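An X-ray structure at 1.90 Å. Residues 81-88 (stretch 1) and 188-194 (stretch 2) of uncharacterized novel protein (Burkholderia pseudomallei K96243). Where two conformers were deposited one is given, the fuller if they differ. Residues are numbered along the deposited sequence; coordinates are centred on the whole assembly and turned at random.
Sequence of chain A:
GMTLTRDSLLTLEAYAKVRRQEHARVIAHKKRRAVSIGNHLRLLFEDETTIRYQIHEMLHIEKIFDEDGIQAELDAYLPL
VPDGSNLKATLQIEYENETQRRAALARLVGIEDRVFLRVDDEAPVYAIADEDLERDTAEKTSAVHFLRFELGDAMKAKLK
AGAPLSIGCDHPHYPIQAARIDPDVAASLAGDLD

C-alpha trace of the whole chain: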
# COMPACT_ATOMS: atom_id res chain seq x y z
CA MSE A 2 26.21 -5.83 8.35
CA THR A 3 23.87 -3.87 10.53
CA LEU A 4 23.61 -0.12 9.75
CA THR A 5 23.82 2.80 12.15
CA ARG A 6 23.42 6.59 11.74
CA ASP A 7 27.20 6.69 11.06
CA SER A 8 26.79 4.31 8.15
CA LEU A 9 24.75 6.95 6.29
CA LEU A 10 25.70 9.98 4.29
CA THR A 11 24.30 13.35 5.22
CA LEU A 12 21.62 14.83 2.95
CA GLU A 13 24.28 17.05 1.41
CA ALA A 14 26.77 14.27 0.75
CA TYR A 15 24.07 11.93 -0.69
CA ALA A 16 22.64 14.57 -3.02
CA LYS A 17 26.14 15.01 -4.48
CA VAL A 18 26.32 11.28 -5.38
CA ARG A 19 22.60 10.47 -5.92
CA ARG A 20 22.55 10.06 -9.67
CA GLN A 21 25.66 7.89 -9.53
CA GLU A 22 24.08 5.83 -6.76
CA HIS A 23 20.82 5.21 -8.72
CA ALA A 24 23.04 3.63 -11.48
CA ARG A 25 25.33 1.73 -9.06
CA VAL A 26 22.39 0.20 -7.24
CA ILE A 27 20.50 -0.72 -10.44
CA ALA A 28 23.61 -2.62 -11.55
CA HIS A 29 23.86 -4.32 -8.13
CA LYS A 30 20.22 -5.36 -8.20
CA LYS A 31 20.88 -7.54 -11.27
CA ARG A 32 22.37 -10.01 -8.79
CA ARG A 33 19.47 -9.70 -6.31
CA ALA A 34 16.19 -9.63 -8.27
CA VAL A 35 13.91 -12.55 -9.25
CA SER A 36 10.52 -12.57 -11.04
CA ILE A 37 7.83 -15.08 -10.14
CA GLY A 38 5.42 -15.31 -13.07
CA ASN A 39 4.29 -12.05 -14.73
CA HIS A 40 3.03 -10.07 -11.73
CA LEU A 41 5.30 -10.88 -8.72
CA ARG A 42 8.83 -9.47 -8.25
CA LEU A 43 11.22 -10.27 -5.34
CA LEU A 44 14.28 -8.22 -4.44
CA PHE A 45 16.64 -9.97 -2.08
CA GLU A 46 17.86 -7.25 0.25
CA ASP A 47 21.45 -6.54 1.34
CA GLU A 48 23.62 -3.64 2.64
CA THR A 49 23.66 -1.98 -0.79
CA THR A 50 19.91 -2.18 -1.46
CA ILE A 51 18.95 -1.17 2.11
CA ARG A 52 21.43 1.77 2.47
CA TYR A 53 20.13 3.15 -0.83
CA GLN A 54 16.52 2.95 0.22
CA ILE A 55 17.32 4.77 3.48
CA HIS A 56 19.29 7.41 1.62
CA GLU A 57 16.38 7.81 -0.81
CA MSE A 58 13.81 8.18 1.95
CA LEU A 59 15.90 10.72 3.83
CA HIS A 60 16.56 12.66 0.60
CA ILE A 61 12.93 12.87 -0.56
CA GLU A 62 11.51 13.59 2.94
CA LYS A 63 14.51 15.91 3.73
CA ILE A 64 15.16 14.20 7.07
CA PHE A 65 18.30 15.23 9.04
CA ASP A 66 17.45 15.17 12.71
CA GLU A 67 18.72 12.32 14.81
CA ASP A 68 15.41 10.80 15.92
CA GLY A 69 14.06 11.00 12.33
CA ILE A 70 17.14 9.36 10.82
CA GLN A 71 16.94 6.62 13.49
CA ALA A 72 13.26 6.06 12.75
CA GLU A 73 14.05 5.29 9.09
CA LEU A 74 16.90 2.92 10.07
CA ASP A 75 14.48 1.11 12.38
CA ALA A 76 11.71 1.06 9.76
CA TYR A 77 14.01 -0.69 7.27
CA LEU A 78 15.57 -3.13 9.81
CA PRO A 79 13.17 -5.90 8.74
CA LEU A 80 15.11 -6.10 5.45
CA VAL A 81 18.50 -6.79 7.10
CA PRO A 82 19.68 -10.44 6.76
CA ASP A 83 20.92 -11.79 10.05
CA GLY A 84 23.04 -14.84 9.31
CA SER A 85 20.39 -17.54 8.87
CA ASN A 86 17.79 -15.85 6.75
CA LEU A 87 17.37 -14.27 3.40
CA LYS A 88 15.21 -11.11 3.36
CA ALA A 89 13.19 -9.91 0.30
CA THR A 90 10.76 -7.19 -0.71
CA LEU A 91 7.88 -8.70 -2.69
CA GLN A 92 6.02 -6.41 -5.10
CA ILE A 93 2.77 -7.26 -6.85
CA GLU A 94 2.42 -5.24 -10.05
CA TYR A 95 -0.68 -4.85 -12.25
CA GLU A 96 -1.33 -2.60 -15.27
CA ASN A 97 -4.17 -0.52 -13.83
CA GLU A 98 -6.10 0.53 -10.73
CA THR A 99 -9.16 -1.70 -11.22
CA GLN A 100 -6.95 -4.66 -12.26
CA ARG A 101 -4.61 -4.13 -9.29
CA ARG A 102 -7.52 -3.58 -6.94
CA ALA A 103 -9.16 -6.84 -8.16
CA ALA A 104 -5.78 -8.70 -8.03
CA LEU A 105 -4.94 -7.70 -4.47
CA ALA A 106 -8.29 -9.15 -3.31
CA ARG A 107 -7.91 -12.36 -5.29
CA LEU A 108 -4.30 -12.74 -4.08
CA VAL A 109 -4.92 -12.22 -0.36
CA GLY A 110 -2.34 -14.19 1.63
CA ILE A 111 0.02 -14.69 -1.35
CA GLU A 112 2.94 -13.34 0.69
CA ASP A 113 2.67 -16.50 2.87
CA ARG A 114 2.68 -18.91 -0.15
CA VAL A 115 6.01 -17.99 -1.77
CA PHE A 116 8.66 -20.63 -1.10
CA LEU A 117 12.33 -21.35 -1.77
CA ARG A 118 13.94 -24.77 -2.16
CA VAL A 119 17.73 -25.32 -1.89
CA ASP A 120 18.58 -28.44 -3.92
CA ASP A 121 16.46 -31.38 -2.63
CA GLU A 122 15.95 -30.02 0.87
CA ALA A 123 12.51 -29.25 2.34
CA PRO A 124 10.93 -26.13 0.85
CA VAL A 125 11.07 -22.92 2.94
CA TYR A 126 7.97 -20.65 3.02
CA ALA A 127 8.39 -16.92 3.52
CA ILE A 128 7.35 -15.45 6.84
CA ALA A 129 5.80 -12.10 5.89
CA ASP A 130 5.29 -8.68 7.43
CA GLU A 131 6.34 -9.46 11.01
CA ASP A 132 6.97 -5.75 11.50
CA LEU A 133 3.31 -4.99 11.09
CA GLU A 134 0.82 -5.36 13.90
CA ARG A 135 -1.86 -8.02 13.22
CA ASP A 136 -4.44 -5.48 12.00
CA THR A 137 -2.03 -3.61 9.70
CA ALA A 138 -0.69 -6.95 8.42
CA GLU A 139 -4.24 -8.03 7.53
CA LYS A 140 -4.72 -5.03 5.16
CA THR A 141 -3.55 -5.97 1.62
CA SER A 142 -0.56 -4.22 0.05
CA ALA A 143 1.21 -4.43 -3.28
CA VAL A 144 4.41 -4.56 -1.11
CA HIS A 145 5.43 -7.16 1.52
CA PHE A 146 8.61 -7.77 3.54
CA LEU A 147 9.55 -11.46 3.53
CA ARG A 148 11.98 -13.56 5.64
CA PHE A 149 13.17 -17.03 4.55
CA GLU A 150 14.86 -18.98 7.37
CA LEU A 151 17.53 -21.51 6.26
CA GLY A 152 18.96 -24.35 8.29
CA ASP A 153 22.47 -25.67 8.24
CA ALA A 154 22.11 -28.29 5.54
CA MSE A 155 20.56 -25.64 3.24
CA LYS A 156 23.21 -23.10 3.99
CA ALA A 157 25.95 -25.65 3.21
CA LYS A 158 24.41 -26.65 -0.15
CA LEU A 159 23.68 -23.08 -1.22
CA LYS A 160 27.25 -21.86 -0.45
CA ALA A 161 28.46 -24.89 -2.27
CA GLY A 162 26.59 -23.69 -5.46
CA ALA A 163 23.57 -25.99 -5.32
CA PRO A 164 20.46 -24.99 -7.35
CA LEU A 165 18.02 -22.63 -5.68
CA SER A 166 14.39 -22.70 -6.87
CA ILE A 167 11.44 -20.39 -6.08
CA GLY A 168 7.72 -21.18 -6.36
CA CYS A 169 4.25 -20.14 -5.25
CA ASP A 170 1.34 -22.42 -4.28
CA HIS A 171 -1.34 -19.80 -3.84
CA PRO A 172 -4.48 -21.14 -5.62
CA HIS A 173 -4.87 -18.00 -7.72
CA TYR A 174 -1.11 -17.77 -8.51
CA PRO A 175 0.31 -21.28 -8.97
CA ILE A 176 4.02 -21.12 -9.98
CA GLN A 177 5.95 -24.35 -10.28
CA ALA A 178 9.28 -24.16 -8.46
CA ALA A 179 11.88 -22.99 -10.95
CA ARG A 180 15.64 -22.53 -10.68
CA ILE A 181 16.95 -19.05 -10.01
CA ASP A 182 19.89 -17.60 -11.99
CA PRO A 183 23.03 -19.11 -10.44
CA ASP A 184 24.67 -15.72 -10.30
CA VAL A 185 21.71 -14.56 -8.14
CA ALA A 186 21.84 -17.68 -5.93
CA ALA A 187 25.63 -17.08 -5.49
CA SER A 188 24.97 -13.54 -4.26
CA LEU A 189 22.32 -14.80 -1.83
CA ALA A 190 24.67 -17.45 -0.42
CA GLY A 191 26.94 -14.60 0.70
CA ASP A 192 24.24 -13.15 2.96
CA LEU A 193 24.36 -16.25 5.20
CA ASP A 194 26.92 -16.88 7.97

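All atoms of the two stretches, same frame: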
# COMPACT_ATOMS: atom_id res chain seq x y z
N VAL A 81 17.12 -6.44 6.84
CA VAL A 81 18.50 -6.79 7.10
C VAL A 81 18.68 -8.31 7.34
O VAL A 81 18.12 -8.86 8.30
CB VAL A 81 19.06 -5.98 8.27
CG1 VAL A 81 20.51 -6.36 8.54
CG2 VAL A 81 18.92 -4.46 7.95
N PRO A 82 19.42 -9.01 6.47
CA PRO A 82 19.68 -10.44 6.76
C PRO A 82 20.54 -10.65 8.01
O PRO A 82 21.32 -9.80 8.38
CB PRO A 82 20.34 -10.96 5.47
CG PRO A 82 20.67 -9.84 4.70
CD PRO A 82 20.10 -8.58 5.24
N ASP A 83 20.32 -11.73 8.74
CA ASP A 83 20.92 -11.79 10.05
C ASP A 83 21.91 -12.91 10.22
O ASP A 83 22.42 -13.08 11.34
CB ASP A 83 19.85 -11.90 11.13
CG ASP A 83 18.97 -13.06 10.94
OD1 ASP A 83 19.35 -14.01 10.19
OD2 ASP A 83 17.87 -13.03 11.54
N GLY A 84 22.18 -13.67 9.17
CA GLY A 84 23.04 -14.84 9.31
C GLY A 84 22.39 -16.16 8.86
O GLY A 84 23.04 -16.98 8.26
N SER A 85 21.11 -16.32 9.15
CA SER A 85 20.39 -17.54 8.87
C SER A 85 19.13 -17.34 8.04
O SER A 85 18.37 -18.27 7.85
CB SER A 85 20.06 -18.25 10.17
OG SER A 85 21.20 -18.97 10.64
N ASN A 86 18.94 -16.12 7.55
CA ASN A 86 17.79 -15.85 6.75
C ASN A 86 18.05 -14.89 5.61
O ASN A 86 18.84 -13.93 5.69
CB ASN A 86 16.69 -15.31 7.61
CG ASN A 86 17.15 -14.19 8.45
OD1 ASN A 86 18.09 -13.47 8.08
ND2 ASN A 86 16.55 -14.04 9.61
N LEU A 87 17.39 -15.19 4.53
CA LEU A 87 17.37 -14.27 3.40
C LEU A 87 16.13 -13.37 3.60
O LEU A 87 15.05 -13.84 4.08
CB LEU A 87 17.27 -15.07 2.13
CG LEU A 87 18.39 -16.07 1.85
CD1 LEU A 87 18.13 -16.89 0.55
CD2 LEU A 87 19.72 -15.34 1.76
N LYS A 88 16.28 -12.10 3.27
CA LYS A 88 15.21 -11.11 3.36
C LYS A 88 14.92 -10.58 1.95
O LYS A 88 15.84 -10.34 1.19
CB LYS A 88 15.60 -9.94 4.30
CG LYS A 88 16.04 -10.31 5.73
CD LYS A 88 14.97 -10.90 6.54
CE LYS A 88 15.39 -11.08 8.02
NZ LYS A 88 15.58 -9.80 8.74
N SER A 188 25.04 -14.75 -5.04
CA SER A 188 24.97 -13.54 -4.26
C SER A 188 24.22 -13.76 -2.93
O SER A 188 24.68 -13.31 -1.86
CB SER A 188 24.30 -12.45 -5.09
OG SER A 188 24.18 -11.26 -4.35
N LEU A 189 23.13 -14.51 -3.00
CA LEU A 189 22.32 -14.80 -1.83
C LEU A 189 23.11 -15.65 -0.80
O LEU A 189 23.00 -15.45 0.44
CB LEU A 189 20.98 -15.47 -2.22
CG LEU A 189 19.69 -14.71 -2.60
CD1 LEU A 189 19.93 -13.44 -3.41
CD2 LEU A 189 18.64 -15.63 -3.33
N ALA A 190 23.86 -16.62 -1.28
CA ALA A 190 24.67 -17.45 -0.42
C ALA A 190 25.58 -16.60 0.49
O ALA A 190 25.77 -16.92 1.66
CB ALA A 190 25.50 -18.45 -1.27
N GLY A 191 26.07 -15.49 -0.04
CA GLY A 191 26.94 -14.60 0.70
C GLY A 191 26.29 -13.85 1.85
O GLY A 191 26.99 -13.31 2.68
N ASP A 192 24.95 -13.77 1.87
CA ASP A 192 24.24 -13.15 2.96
C ASP A 192 24.25 -13.98 4.26
O ASP A 192 23.86 -13.46 5.31
CB ASP A 192 22.74 -13.02 2.62
CG ASP A 192 22.44 -12.04 1.47
OD1 ASP A 192 23.35 -11.30 0.98
OD2 ASP A 192 21.24 -12.05 1.07
N LEU A 193 24.56 -15.26 4.14
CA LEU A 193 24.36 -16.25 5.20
C LEU A 193 25.73 -16.51 5.84
O LEU A 193 26.75 -16.45 5.16
CB LEU A 193 23.84 -17.57 4.60
CG LEU A 193 22.50 -17.49 3.88
CD1 LEU A 193 22.45 -18.72 2.94
CD2 LEU A 193 21.35 -17.36 4.90
N ASP A 194 25.71 -16.79 7.14
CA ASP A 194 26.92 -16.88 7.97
C ASP A 194 27.07 -18.35 8.33
O ASP A 194 26.28 -19.22 7.86
CB ASP A 194 26.72 -16.07 9.28
CG ASP A 194 25.85 -16.84 10.34
OD1 ASP A 194 25.50 -18.05 10.12
OD2 ASP A 194 25.52 -16.25 11.38
OXT ASP A 194 27.95 -18.69 9.13
O HOH W 1 21.51 -14.09 6.63
O HOH W 2 18.71 -11.29 2.02

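The C-terminal tail packs against a loop and the start of a strand through one direct hydrogen bond, two bridging waters and a small apolar cluster around Leu87. The direct bond is backbone to backbone: Asp194 N donates to Gly84 O at 2.9 Å and is nearly linear. Leu193 CA lies 3.4 Å from the same Gly84 O, a CA-H...O contact. Gly84 suits this site. A CB here would sit 2.5 Å from Asp194 OD2, and its backbone angles by themselves call for glycine.

Gly84 N and Asp192 O are 4.2 Å apart, too far for a direct bond. Water 1 fills the gap. It accepts from Gly84 N at 2.7 Å and donates to Asp192 O and Asn86 O, both at 2.8 Å. Water 2 links Lys88 N, at 2.9 Å, to Asp192 OD2, at 2.8 Å.

Leu87 buries the most surface. Its CD1 is 4.1 Å from Leu189 CD2, and its CD2 is 4.1 Å from Leu193 CD2. Pro82 CB meets Asp192 CB at 4.3 Å.

Each partner is also braced internally. Asp83 N donates to Asn86 OD1 at 2.9 Å, and Ser85 N to Asp83 OD1 at 3.1 Å. In the tail, a type I turn from Ala190 to Leu193 is closed by Leu193 N to Ala190 O at 3.2 Å.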